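Local coordinates for protein UDP-N-acetylglucosamine 2-epimerase (Listeria monocytogenes, PDB 3OT5) that probably interconverts UDP-N-acetylglucosamine and UDP-N-acetylmannosamine by inverting the configuration at C2 of the sugar, at residues 46-57 with 381-389; 199-209 with 313-321. One frame throughout, in Å; residues are numbered along the deposited sequence.

Contact 1: 46-57 with 381-389; sequences LVLALEKEPETF and ANRILAAIK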
ATOM      1  N   LEU A  46     -12.030   3.567   2.173  1.00 43.74           N
ATOM      2  CA  LEU A  46     -12.495   4.657   3.003  1.00 43.54           C
ATOM      3  C   LEU A  46     -13.769   5.221   2.368  1.00 43.59           C
ATOM      4  O   LEU A  46     -14.763   5.494   3.061  1.00 44.03           O
ATOM      5  CB  LEU A  46     -11.389   5.706   3.111  1.00 43.45           C
ATOM      6  CG  LEU A  46     -11.451   6.807   4.165  1.00 45.07           C
ATOM      7  CD1 LEU A  46     -11.651   6.215   5.558  1.00 45.19           C
ATOM      8  CD2 LEU A  46     -10.154   7.622   4.097  1.00 45.35           C
ATOM      9  N   VAL A  47     -13.762   5.366   1.049  1.00 43.61           N
ATOM     10  CA  VAL A  47     -14.942   5.862   0.354  1.00 43.59           C
ATOM     11  C   VAL A  47     -16.093   4.868   0.574  1.00 45.93           C
ATOM     12  O   VAL A  47     -17.220   5.284   0.872  1.00 46.88           O
ATOM     13  CB  VAL A  47     -14.689   6.098  -1.139  1.00 43.80           C
ATOM     14  CG1 VAL A  47     -15.986   6.465  -1.850  1.00 42.74           C
ATOM     15  CG2 VAL A  47     -13.639   7.185  -1.319  1.00 41.23           C
ATOM     16  N   LEU A  48     -15.814   3.571   0.437  1.00 46.33           N
ATOM     17  CA  LEU A  48     -16.835   2.548   0.689  1.00 48.31           C
ATOM     18  C   LEU A  48     -17.419   2.702   2.082  1.00 47.10           C
ATOM     19  O   LEU A  48     -18.638   2.689   2.238  1.00 48.81           O
ATOM     20  CB  LEU A  48     -16.295   1.121   0.558  1.00 49.51           C
ATOM     21  CG  LEU A  48     -15.982   0.560  -0.819  1.00 52.74           C
ATOM     22  CD1 LEU A  48     -15.593  -0.919  -0.691  1.00 51.89           C
ATOM     23  CD2 LEU A  48     -17.186   0.722  -1.726  1.00 53.10           C
ATOM     24  N   ALA A  49     -16.550   2.817   3.087  1.00 45.81           N
ATOM     25  CA  ALA A  49     -16.982   2.984   4.480  1.00 46.12           C
ATOM     26  C   ALA A  49     -17.934   4.184   4.636  1.00 46.58           C
ATOM     27  O   ALA A  49     -18.939   4.107   5.354  1.00 48.14           O
ATOM     28  CB  ALA A  49     -15.789   3.142   5.387  1.00 45.40           C
ATOM     29  N   LEU A  50     -17.603   5.292   3.980  1.00 45.56           N
ATOM     30  CA  LEU A  50     -18.445   6.488   4.008  1.00 45.57           C
ATOM     31  C   LEU A  50     -19.786   6.190   3.363  1.00 46.66           C
ATOM     32  O   LEU A  50     -20.829   6.635   3.844  1.00 47.38           O
ATOM     33  CB  LEU A  50     -17.781   7.641   3.262  1.00 43.59           C
ATOM     34  CG  LEU A  50     -16.575   8.295   3.927  1.00 44.58           C
ATOM     35  CD1 LEU A  50     -15.763   9.128   2.923  1.00 42.35           C
ATOM     36  CD2 LEU A  50     -17.048   9.137   5.109  1.00 48.10           C
ATOM     37  N   GLU A  51     -19.758   5.438   2.269  1.00 47.18           N
ATOM     38  CA  GLU A  51     -20.977   5.091   1.574  1.00 49.67           C
ATOM     39  C   GLU A  51     -21.838   4.060   2.337  1.00 51.20           C
ATOM     40  O   GLU A  51     -23.011   3.898   2.027  1.00 52.10           O
ATOM     41  CB  GLU A  51     -20.666   4.644   0.156  1.00 50.75           C
ATOM     42  CG  GLU A  51     -20.092   5.774  -0.670  1.00 53.08           C
ATOM     43  CD  GLU A  51     -19.798   5.375  -2.085  1.00 58.29           C
ATOM     44  OE1 GLU A  51     -20.124   4.228  -2.456  1.00 63.02           O
ATOM     45  OE2 GLU A  51     -19.243   6.212  -2.828  1.00 61.73           O
ATOM     46  N   LYS A  52     -21.265   3.387   3.331  1.00 51.51           N
ATOM     47  CA  LYS A  52     -22.030   2.437   4.148  1.00 54.06           C
ATOM     48  C   LYS A  52     -22.823   3.190   5.212  1.00 53.22           C
ATOM     49  O   LYS A  52     -23.710   2.621   5.849  1.00 55.58           O
ATOM     50  CB  LYS A  52     -21.129   1.429   4.865  1.00 54.99           C
ATOM     51  CG  LYS A  52     -20.323   0.513   3.977  1.00 59.73           C
ATOM     52  CD  LYS A  52     -19.486  -0.454   4.823  1.00 64.47           C
ATOM     53  CE  LYS A  52     -18.417  -1.177   3.972  1.00 67.92           C
ATOM     54  NZ  LYS A  52     -18.984  -1.974   2.841  1.00 68.06           N
ATOM     55  N   GLU A  53     -22.503   4.464   5.414  1.00 50.13           N
ATOM     56  CA  GLU A  53     -23.192   5.255   6.422  1.00 50.69           C
ATOM     57  C   GLU A  53     -23.711   6.577   5.815  1.00 48.93           C
ATOM     58  O   GLU A  53     -23.323   7.669   6.229  1.00 48.52           O
ATOM     59  CB  GLU A  53     -22.249   5.461   7.615  1.00 49.55           C
ATOM     60  CG  GLU A  53     -22.907   6.021   8.848  1.00 54.99           C
ATOM     61  CD  GLU A  53     -21.971   6.100  10.051  1.00 57.26           C
ATOM     62  OE1 GLU A  53     -22.341   6.772  11.038  1.00 58.81           O
ATOM     63  OE2 GLU A  53     -20.880   5.493  10.014  1.00 60.16           O
ATOM     64  N   PRO A  54     -24.610   6.473   4.829  1.00 48.69           N
ATOM     65  CA  PRO A  54     -25.142   7.658   4.169  1.00 48.94           C
ATOM     66  C   PRO A  54     -26.028   8.526   5.058  1.00 49.54           C
ATOM     67  O   PRO A  54     -26.297   9.657   4.689  1.00 49.17           O
ATOM     68  CB  PRO A  54     -25.961   7.071   3.021  1.00 50.98           C
ATOM     69  CG  PRO A  54     -26.398   5.744   3.538  1.00 52.83           C
ATOM     70  CD  PRO A  54     -25.215   5.242   4.296  1.00 51.14           C
ATOM     71  N   GLU A  55     -26.503   8.002   6.196  1.00 50.19           N
ATOM     72  CA  GLU A  55     -27.320   8.816   7.092  1.00 51.46           C
ATOM     73  C   GLU A  55     -26.448   9.865   7.788  1.00 49.82           C
ATOM     74  O   GLU A  55     -26.965  10.850   8.319  1.00 51.43           O
ATOM     75  CB  GLU A  55     -28.093   8.002   8.152  1.00 53.47           C
ATOM     76  CG  GLU A  55     -27.295   7.200   9.209  1.00 54.16           C
ATOM     77  CD  GLU A  55     -26.763   5.852   8.711  1.00 55.33           C
ATOM     78  OE1 GLU A  55     -26.597   5.669   7.484  1.00 52.74           O
ATOM     79  OE2 GLU A  55     -26.520   4.964   9.568  1.00 54.29           O
ATOM     80  N   THR A  56     -25.137   9.640   7.779  1.00 46.56           N
ATOM     81  CA  THR A  56     -24.188  10.532   8.419  1.00 45.83           C
ATOM     82  C   THR A  56     -23.314  11.283   7.434  1.00 43.88           C
ATOM     83  O   THR A  56     -23.085  12.465   7.598  1.00 42.65           O
ATOM     84  CB  THR A  56     -23.192   9.735   9.293  1.00 45.39           C
ATOM     85  OG1 THR A  56     -23.894   8.932  10.244  1.00 46.71           O
ATOM     86  CG2 THR A  56     -22.230  10.672  10.007  1.00 42.96           C
ATOM     87  N   PHE A  57     -22.825  10.577   6.417  1.00 43.26           N
ATOM     88  CA  PHE A  57     -21.910  11.160   5.451  1.00 42.57           C
ATOM     89  C   PHE A  57     -22.408  11.358   4.038  1.00 43.03           C
ATOM     90  O   PHE A  57     -23.235  10.625   3.529  1.00 44.05           O
ATOM     91  CB  PHE A  57     -20.669  10.279   5.325  1.00 40.90           C
ATOM     92  CG  PHE A  57     -19.920  10.070   6.612  1.00 43.09           C
ATOM     93  CD1 PHE A  57     -19.091  11.056   7.110  1.00 39.29           C
ATOM     94  CD2 PHE A  57     -19.993   8.854   7.286  1.00 43.40           C
ATOM     95  CE1 PHE A  57     -18.386  10.856   8.276  1.00 40.90           C
ATOM     96  CE2 PHE A  57     -19.288   8.651   8.460  1.00 43.08           C
ATOM     97  CZ  PHE A  57     -18.482   9.642   8.949  1.00 43.96           C
ATOM     98  N   ALA A 381     -10.355   1.933   7.723  1.00 39.14           N
ATOM     99  CA  ALA A 381     -11.405   2.823   7.234  1.00 40.00           C
ATOM    100  C   ALA A 381     -12.445   3.129   8.315  1.00 40.53           C
ATOM    101  O   ALA A 381     -12.845   4.272   8.499  1.00 38.01           O
ATOM    102  CB  ALA A 381     -12.084   2.221   5.996  1.00 40.32           C
ATOM    103  N   ASN A 382     -12.862   2.093   9.034  1.00 43.20           N
ATOM    104  CA  ASN A 382     -13.857   2.231  10.086  1.00 45.24           C
ATOM    105  C   ASN A 382     -13.344   3.121  11.196  1.00 43.73           C
ATOM    106  O   ASN A 382     -14.073   3.978  11.694  1.00 45.55           O
ATOM    107  CB  ASN A 382     -14.245   0.853  10.606  1.00 49.03           C
ATOM    108  CG  ASN A 382     -14.829  -0.011   9.524  1.00 55.15           C
ATOM    109  OD1 ASN A 382     -14.246  -1.026   9.156  1.00 61.15           O
ATOM    110  ND2 ASN A 382     -15.929   0.443   8.927  1.00 61.80           N
ATOM    111  N   ARG A 383     -12.088   2.927  11.582  1.00 42.76           N
ATOM    112  CA  ARG A 383     -11.475   3.769  12.609  1.00 41.32           C
ATOM    113  C   ARG A 383     -11.364   5.205  12.091  1.00 39.98           C
ATOM    114  O   ARG A 383     -11.603   6.150  12.821  1.00 40.85           O
ATOM    115  CB  ARG A 383     -10.101   3.237  13.018  1.00 41.33           C
ATOM    116  CG  ARG A 383     -10.146   1.838  13.687  1.00 42.38           C
ATOM    117  CD  ARG A 383      -8.785   1.412  14.210  1.00 37.13           C
ATOM    118  NE  ARG A 383      -8.833   0.056  14.754  1.00 45.83           N
ATOM    119  CZ  ARG A 383      -8.622  -1.051  14.046  1.00 41.45           C
ATOM    120  NH1 ARG A 383      -8.323  -0.989  12.760  1.00 39.10           N
ATOM    121  NH2 ARG A 383      -8.697  -2.225  14.628  1.00 47.44           N
ATOM    122  N   ILE A 384     -11.020   5.372  10.820  1.00 39.49           N
ATOM    123  CA  ILE A 384     -10.916   6.724  10.263  1.00 38.57           C
ATOM    124  C   ILE A 384     -12.282   7.424  10.361  1.00 39.46           C
ATOM    125  O   ILE A 384     -12.365   8.539  10.865  1.00 39.35           O
ATOM    126  CB  ILE A 384     -10.371   6.726   8.815  1.00 38.25           C
ATOM    127  CG1 ILE A 384      -8.911   6.274   8.797  1.00 35.98           C
ATOM    128  CG2 ILE A 384     -10.464   8.137   8.174  1.00 33.34           C
ATOM    129  CD1 ILE A 384      -8.329   6.108   7.382  1.00 36.14           C
ATOM    130  N   LEU A 385     -13.345   6.755   9.915  1.00 41.26           N
ATOM    131  CA  LEU A 385     -14.683   7.344   9.954  1.00 42.83           C
ATOM    132  C   LEU A 385     -15.124   7.651  11.375  1.00 42.39           C
ATOM    133  O   LEU A 385     -15.661   8.722  11.627  1.00 41.51           O
ATOM    134  CB  LEU A 385     -15.729   6.470   9.258  1.00 46.19           C
ATOM    135  CG  LEU A 385     -15.570   6.287   7.746  1.00 51.88           C
ATOM    136  CD1 LEU A 385     -16.804   5.563   7.187  1.00 56.07           C
ATOM    137  CD2 LEU A 385     -15.386   7.634   7.045  1.00 54.73           C
ATOM    138  N   ALA A 386     -14.890   6.726  12.300  1.00 42.41           N
ATOM    139  CA  ALA A 386     -15.273   6.950  13.695  1.00 44.65           C
ATOM    140  C   ALA A 386     -14.532   8.180  14.195  1.00 43.46           C
ATOM    141  O   ALA A 386     -15.081   8.992  14.931  1.00 44.46           O
ATOM    142  CB  ALA A 386     -14.965   5.726  14.561  1.00 45.82           C
ATOM    143  N   ALA A 387     -13.280   8.315  13.773  1.00 41.35           N
ATOM    144  CA  ALA A 387     -12.466   9.454  14.146  1.00 41.26           C
ATOM    145  C   ALA A 387     -13.124  10.749  13.621  1.00 40.65           C
ATOM    146  O   ALA A 387     -13.305  11.724  14.360  1.00 42.11           O
ATOM    147  CB  ALA A 387     -11.051   9.284  13.577  1.00 40.67           C
ATOM    148  N   ILE A 388     -13.527  10.742  12.358  1.00 40.00           N
ATOM    149  CA  ILE A 388     -14.195  11.908  11.771  1.00 40.75           C
ATOM    150  C   ILE A 388     -15.541  12.150  12.468  1.00 43.10           C
ATOM    151  O   ILE A 388     -15.862  13.295  12.809  1.00 43.61           O
ATOM    152  CB  ILE A 388     -14.382  11.752  10.256  1.00 42.16           C
ATOM    153  CG1 ILE A 388     -13.015  11.679   9.568  1.00 42.43           C
ATOM    154  CG2 ILE A 388     -15.179  12.929   9.691  1.00 40.98           C
ATOM    155  CD1 ILE A 388     -13.086  11.395   8.088  1.00 44.96           C
ATOM    156  N   LYS A 389     -16.323  11.089  12.701  1.00 44.64           N
ATOM    157  CA  LYS A 389     -17.601  11.246  13.416  1.00 49.09           C
ATOM    158  C   LYS A 389     -17.344  11.862  14.777  1.00 49.63           C
ATOM    159  O   LYS A 389     -18.053  12.764  15.197  1.00 49.61           O
ATOM    160  CB  LYS A 389     -18.319   9.916  13.640  1.00 52.29           C
ATOM    161  CG  LYS A 389     -18.996   9.322  12.438  1.00 56.87           C
ATOM    162  CD  LYS A 389     -19.626   7.955  12.768  1.00 62.71           C
ATOM    163  CE  LYS A 389     -20.634   7.996  13.919  1.00 68.15           C
ATOM    164  NZ  LYS A 389     -21.817   8.860  13.665  1.00 74.20           N
TER

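Contact 2: 199-209 with 313-321; sequences NTAIDALKTTV and QEEAPGMGV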
ATOM      1  N   ASN A 199      -3.291   0.624   8.152  0.50 43.25           N
ATOM      2  CA  ASN A 199      -3.190   0.973   6.740  0.50 41.15           C
ATOM      3  C   ASN A 199      -4.433   0.580   5.935  0.50 40.70           C
ATOM      4  O   ASN A 199      -4.812  -0.591   5.934  0.50 40.00           O
ATOM      5  CB  ASN A 199      -1.965   0.252   6.162  0.50 40.13           C
ATOM      6  CG  ASN A 199      -1.784   0.487   4.675  0.50 38.96           C
ATOM      7  OD1 ASN A 199      -2.626   1.111   4.020  0.50 36.83           O
ATOM      8  ND2 ASN A 199      -0.685  -0.022   4.131  0.50 33.27           N
ATOM      9  N   THR A 200      -5.072   1.538   5.253  1.00 40.11           N
ATOM     10  CA  THR A 200      -6.261   1.205   4.433  1.00 40.37           C
ATOM     11  C   THR A 200      -6.001   0.201   3.285  1.00 39.74           C
ATOM     12  O   THR A 200      -6.934  -0.426   2.783  1.00 39.19           O
ATOM     13  CB  THR A 200      -6.963   2.464   3.872  1.00 41.49           C
ATOM     14  OG1 THR A 200      -6.040   3.244   3.104  1.00 39.75           O
ATOM     15  CG2 THR A 200      -7.538   3.325   5.015  1.00 43.58           C
ATOM     16  N   ALA A 201      -4.740   0.048   2.887  1.00 38.57           N
ATOM     17  CA  ALA A 201      -4.363  -0.893   1.826  1.00 38.91           C
ATOM     18  C   ALA A 201      -4.798  -2.303   2.188  1.00 39.36           C
ATOM     19  O   ALA A 201      -5.160  -3.091   1.320  1.00 41.71           O
ATOM     20  CB  ALA A 201      -2.854  -0.853   1.576  1.00 37.44           C
ATOM     21  N   ILE A 202      -4.773  -2.612   3.477  1.00 39.08           N
ATOM     22  CA  ILE A 202      -5.184  -3.916   3.949  1.00 38.85           C
ATOM     23  C   ILE A 202      -6.709  -4.006   3.810  1.00 40.39           C
ATOM     24  O   ILE A 202      -7.217  -5.042   3.384  1.00 41.20           O
ATOM     25  CB  ILE A 202      -4.686  -4.156   5.377  1.00 39.52           C
ATOM     26  CG1 ILE A 202      -3.146  -4.070   5.391  1.00 42.48           C
ATOM     27  CG2 ILE A 202      -5.165  -5.497   5.889  1.00 36.69           C
ATOM     28  CD1 ILE A 202      -2.515  -4.069   6.770  1.00 45.93           C
ATOM     29  N   ASP A 203      -7.438  -2.919   4.121  1.00 39.67           N
ATOM     30  CA  ASP A 203      -8.904  -2.921   3.964  1.00 40.07           C
ATOM     31  C   ASP A 203      -9.236  -3.229   2.499  1.00 39.57           C
ATOM     32  O   ASP A 203     -10.208  -3.923   2.195  1.00 41.07           O
ATOM     33  CB  ASP A 203      -9.581  -1.570   4.306  1.00 39.47           C
ATOM     34  CG  ASP A 203      -9.324  -1.089   5.730  1.00 38.91           C
ATOM     35  OD1 ASP A 203     -10.208  -0.375   6.262  1.00 43.55           O
ATOM     36  OD2 ASP A 203      -8.273  -1.402   6.330  1.00 38.90           O
ATOM     37  N   ALA A 204      -8.435  -2.687   1.595  1.00 38.01           N
ATOM     38  CA  ALA A 204      -8.646  -2.889   0.156  1.00 39.43           C
ATOM     39  C   ALA A 204      -8.707  -4.369  -0.247  1.00 40.01           C
ATOM     40  O   ALA A 204      -9.442  -4.734  -1.145  1.00 42.17           O
ATOM     41  CB  ALA A 204      -7.564  -2.191  -0.631  1.00 36.91           C
ATOM     42  N   LEU A 205      -7.933  -5.207   0.421  1.00 40.99           N
ATOM     43  CA  LEU A 205      -7.894  -6.641   0.120  1.00 42.41           C
ATOM     44  C   LEU A 205      -9.277  -7.297   0.239  1.00 44.65           C
ATOM     45  O   LEU A 205      -9.574  -8.274  -0.461  1.00 45.10           O
ATOM     46  CB  LEU A 205      -6.896  -7.350   1.045  1.00 41.31           C
ATOM     47  CG  LEU A 205      -5.426  -6.879   0.972  1.00 42.17           C
ATOM     48  CD1 LEU A 205      -4.558  -7.515   2.086  1.00 40.77           C
ATOM     49  CD2 LEU A 205      -4.818  -7.152  -0.397  1.00 41.44           C
ATOM     50  N   LYS A 206     -10.138  -6.764   1.103  1.00 45.63           N
ATOM     51  CA  LYS A 206     -11.464  -7.350   1.259  1.00 48.12           C
ATOM     52  C   LYS A 206     -12.237  -7.222  -0.052  1.00 48.54           C
ATOM     53  O   LYS A 206     -13.097  -8.037  -0.347  1.00 50.70           O
ATOM     54  CB  LYS A 206     -12.228  -6.697   2.420  1.00 50.64           C
ATOM     55  CG  LYS A 206     -11.566  -6.879   3.798  1.00 52.15           C
ATOM     56  CD  LYS A 206     -12.369  -6.226   4.929  1.00 55.91           C
ATOM     57  CE  LYS A 206     -12.477  -4.706   4.755  1.00 56.90           C
ATOM     58  NZ  LYS A 206     -13.180  -4.057   5.892  1.00 57.25           N
ATOM     59  N   THR A 207     -11.897  -6.226  -0.863  1.00 47.49           N
ATOM     60  CA  THR A 207     -12.588  -6.018  -2.131  1.00 49.14           C
ATOM     61  C   THR A 207     -11.812  -6.492  -3.360  1.00 48.61           C
ATOM     62  O   THR A 207     -12.397  -6.996  -4.302  1.00 51.02           O
ATOM     63  CB  THR A 207     -12.919  -4.518  -2.342  1.00 49.06           C
ATOM     64  OG1 THR A 207     -13.680  -4.027  -1.238  1.00 49.22           O
ATOM     65  CG2 THR A 207     -13.707  -4.315  -3.641  1.00 49.31           C
ATOM     66  N   THR A 208     -10.503  -6.309  -3.366  1.00 47.76           N
ATOM     67  CA  THR A 208      -9.682  -6.698  -4.532  1.00 47.20           C
ATOM     68  C   THR A 208      -9.520  -8.211  -4.674  1.00 48.80           C
ATOM     69  O   THR A 208      -9.411  -8.728  -5.793  1.00 50.19           O
ATOM     70  CB  THR A 208      -8.300  -6.056  -4.451  1.00 45.96           C
ATOM     71  OG1 THR A 208      -7.664  -6.488  -3.256  1.00 41.46           O
ATOM     72  CG2 THR A 208      -8.409  -4.532  -4.437  1.00 41.86           C
ATOM     73  N   VAL A 209      -9.486  -8.910  -3.541  1.00 49.17           N
ATOM     74  CA  VAL A 209      -9.378 -10.365  -3.529  1.00 50.57           C
ATOM     75  C   VAL A 209     -10.751 -10.927  -3.831  1.00 53.74           C
ATOM     76  O   VAL A 209     -11.702 -10.713  -3.072  1.00 54.99           O
ATOM     77  CB  VAL A 209      -8.923 -10.909  -2.170  1.00 50.41           C
ATOM     78  CG1 VAL A 209      -8.932 -12.433  -2.193  1.00 50.82           C
ATOM     79  CG2 VAL A 209      -7.542 -10.372  -1.823  1.00 45.84           C
ATOM     80  N   GLN A 313       4.860  -5.913   1.785  1.00 41.31           N
ATOM     81  CA  GLN A 313       5.226  -6.212   3.162  1.00 42.82           C
ATOM     82  C   GLN A 313       4.079  -5.922   4.110  1.00 43.56           C
ATOM     83  O   GLN A 313       3.981  -6.519   5.174  1.00 42.60           O
ATOM     84  CB  GLN A 313       6.468  -5.403   3.568  1.00 44.48           C
ATOM     85  CG  GLN A 313       7.730  -5.823   2.787  1.00 44.19           C
ATOM     86  CD  GLN A 313       8.888  -4.871   2.972  1.00 45.39           C
ATOM     87  OE1 GLN A 313       9.283  -4.564   4.090  1.00 50.33           O
ATOM     88  NE2 GLN A 313       9.461  -4.421   1.863  1.00 41.97           N
ATOM     89  N   GLU A 314       3.188  -5.019   3.720  1.00 43.29           N
ATOM     90  CA  GLU A 314       2.065  -4.691   4.578  1.00 44.89           C
ATOM     91  C   GLU A 314       0.800  -5.437   4.209  1.00 44.03           C
ATOM     92  O   GLU A 314      -0.028  -5.700   5.073  1.00 44.91           O
ATOM     93  CB  GLU A 314       1.807  -3.197   4.538  1.00 47.06           C
ATOM     94  CG  GLU A 314       3.028  -2.407   4.959  1.00 51.49           C
ATOM     95  CD  GLU A 314       2.789  -0.912   5.007  1.00 56.13           C
ATOM     96  OE1 GLU A 314       3.798  -0.173   5.020  1.00 57.67           O
ATOM     97  OE2 GLU A 314       1.609  -0.483   5.030  1.00 60.41           O
ATOM     98  N   GLU A 315       0.676  -5.782   2.927  1.00 42.97           N
ATOM     99  CA  GLU A 315      -0.495  -6.470   2.384  1.00 43.24           C
ATOM    100  C   GLU A 315      -0.439  -7.978   2.488  1.00 42.24           C
ATOM    101  O   GLU A 315      -1.425  -8.602   2.860  1.00 44.20           O
ATOM    102  CB  GLU A 315      -0.700  -6.061   0.921  1.00 42.43           C
ATOM    103  CG  GLU A 315      -1.038  -4.592   0.780  1.00 47.15           C
ATOM    104  CD  GLU A 315      -0.971  -4.077  -0.659  1.00 48.77           C
ATOM    105  OE1 GLU A 315      -1.007  -2.857  -0.827  1.00 54.24           O
ATOM    106  OE2 GLU A 315      -0.849  -4.872  -1.605  1.00 55.97           O
ATOM    107  N   ALA A 316       0.712  -8.562   2.180  1.00 41.72           N
ATOM    108  CA  ALA A 316       0.875 -10.013   2.222  1.00 41.61           C
ATOM    109  C   ALA A 316       0.506 -10.619   3.575  1.00 43.07           C
ATOM    110  O   ALA A 316      -0.192 -11.637   3.623  1.00 44.06           O
ATOM    111  CB  ALA A 316       2.288 -10.403   1.832  1.00 41.39           C
ATOM    112  N   PRO A 317       0.975 -10.011   4.680  1.00 43.50           N
ATOM    113  CA  PRO A 317       0.615 -10.532   5.990  1.00 45.52           C
ATOM    114  C   PRO A 317      -0.883 -10.377   6.252  1.00 48.00           C
ATOM    115  O   PRO A 317      -1.430 -11.051   7.126  1.00 52.76           O
ATOM    116  CB  PRO A 317       1.452  -9.688   6.939  1.00 44.47           C
ATOM    117  CG  PRO A 317       2.597  -9.265   6.125  1.00 42.52           C
ATOM    118  CD  PRO A 317       2.031  -8.993   4.787  1.00 43.41           C
ATOM    119  N   GLY A 318      -1.532  -9.482   5.510  1.00 49.44           N
ATOM    120  CA  GLY A 318      -2.980  -9.292   5.602  1.00 51.10           C
ATOM    121  C   GLY A 318      -3.656 -10.555   5.072  1.00 52.30           C
ATOM    122  O   GLY A 318      -4.788 -10.861   5.435  1.00 53.73           O
ATOM    123  N   MET A 319      -2.954 -11.274   4.194  1.00 51.50           N
ATOM    124  CA  MET A 319      -3.435 -12.537   3.622  1.00 53.36           C
ATOM    125  C   MET A 319      -2.872 -13.699   4.440  1.00 53.26           C
ATOM    126  O   MET A 319      -3.213 -14.848   4.208  1.00 54.46           O
ATOM    127  CB  MET A 319      -2.923 -12.703   2.194  1.00 51.80           C
ATOM    128  CG  MET A 319      -3.243 -11.550   1.209  1.00 55.14           C
ATOM    129  SD  MET A 319      -4.929 -11.554   0.613  1.00 60.55           S
ATOM    130  CE  MET A 319      -5.826 -11.413   2.142  1.00 64.70           C
ATOM    131  N   GLY A 320      -1.990 -13.384   5.384  1.00 52.62           N
ATOM    132  CA  GLY A 320      -1.329 -14.393   6.197  1.00 53.42           C
ATOM    133  C   GLY A 320      -0.206 -15.057   5.409  1.00 51.71           C
ATOM    134  O   GLY A 320       0.150 -16.201   5.680  1.00 54.09           O
ATOM    135  N   VAL A 321       0.359 -14.338   4.433  1.00 47.99           N
ATOM    136  CA  VAL A 321       1.449 -14.878   3.615  1.00 45.28           C
ATOM    137  C   VAL A 321       2.803 -14.427   4.147  1.00 45.22           C
ATOM    138  O   VAL A 321       3.073 -13.242   4.214  1.00 44.01           O
ATOM    139  CB  VAL A 321       1.326 -14.443   2.126  1.00 44.57           C
ATOM    140  CG1 VAL A 321       2.461 -15.036   1.287  1.00 39.67           C
ATOM    141  CG2 VAL A 321      -0.036 -14.865   1.558  1.00 42.58           C
TER

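Contact 1: 46-57 with 381-389
Leu46 and Ile384 meet where helical segments 46-51 and 381-389 cross at -56°. Their parent helices are 37-51 of the N-terminal Rossmann-like domain and 380-392, which lies back against it as the C-terminal helix of GT-B folds does. With CG swung beside its own carbonyl carbon (chi1 -166°), Leu46 sends CD1 across the side chain of Ile384 at about a right angle, to 3.5 Å from CG2. The small Ala381 suits the nearest backbone approach, opposite Leu46, and its CB also meets Ala49 CB at 3.9 Å. Beyond them Phe57, at the start of the next strand, receives the second half of the helix. Leu385 CD2 lies over one face of its ring, displaced toward the rim, while Ile388 CG2 meets the edge, 4.1 Å from CE1. The aliphatic part of Lys389 also reaches the ring, CG coming 3.5 Å from Phe57 CZ. Behind this layer, Phe57 and Leu50 touch Val30, and Ile384 and Ile388 touch Phe174. The long, flexible Lys389 carries its charge to the border, where NZ pairs with Glu393 and makes a weak salt bridge to Glu53 OE1 at 3.4 Å. A firmer bond positions that carboxylate: Thr56 OG1 donates to the anti side of Glu53 OE1 at 2.8 Å, 30° out of the carboxylate plane.

Contact 2: 199-209 with 313-321
Glu315 O accepts weak hydrogen bonds from Gly318 N and Met319 N in a helical turn, and Leu205 packs against this same oxygen with CD1 at 3.4 Å. Gly318 has no side chain, so Leu205 CD1 also comes 4.2 Å from its CA. Ile202, a turn before Leu205, rests CD1 3.4 Å from the preceding carbonyl, Glu314 O, which accepts from Asn373 ND2. Met319 is bent at chi2 (-77°) and chi3 (59°), folding CE back to 4.1 Å from Leu205 CD1; an unbranched, pliable thioether can bend to reach both Leu205 and Val209. Its SD meets Val209 CG2 tip to tip at 3.8 Å. The acid of Glu315 passes beside Ala201, whose CB is 3.6 Å from OE1, and OE2 bonds to His296. In the conformer described here Asn199, at the N-cap of helix 200-208, accepts from Ala201 N through OD1 and turns ND2 to Glu314 OE2; a second conformer qualifies both bonds, and the latter is doubtfully short. Glu314 OE1 pairs with Arg332. The contact thus joins the two Rossmann-like domains: helix 200-208 has helix 37-51 behind it, helix 292-301 touches both Leu205 and Ala316, and strand 323-325 lies against Ala316 and Pro317.

In the fold
Contact 1 is mostly buried within the N-terminal domain, where the last helix of the chain is tied to one near its beginning; contact 2 is only partly buried, nearer the centre of the chain, and bridges the two domains. Their chemistry follows: branched apolar side chains and a ring dominate 46-57 with 381-389, with charges kept to its margin, whereas 199-209 with 313-321 mixes methyl groups with carbonyl oxygens and carboxylates. Although their centres are about 19 Å apart, the two touch. Asp203 OD1 probably accepts from Ala381 N at 2.7 Å, and helix 37-51 serves both, packing Leu48 on Thr207. Helix 200-208 thereby connects the domain junction to the returning C-terminal helix.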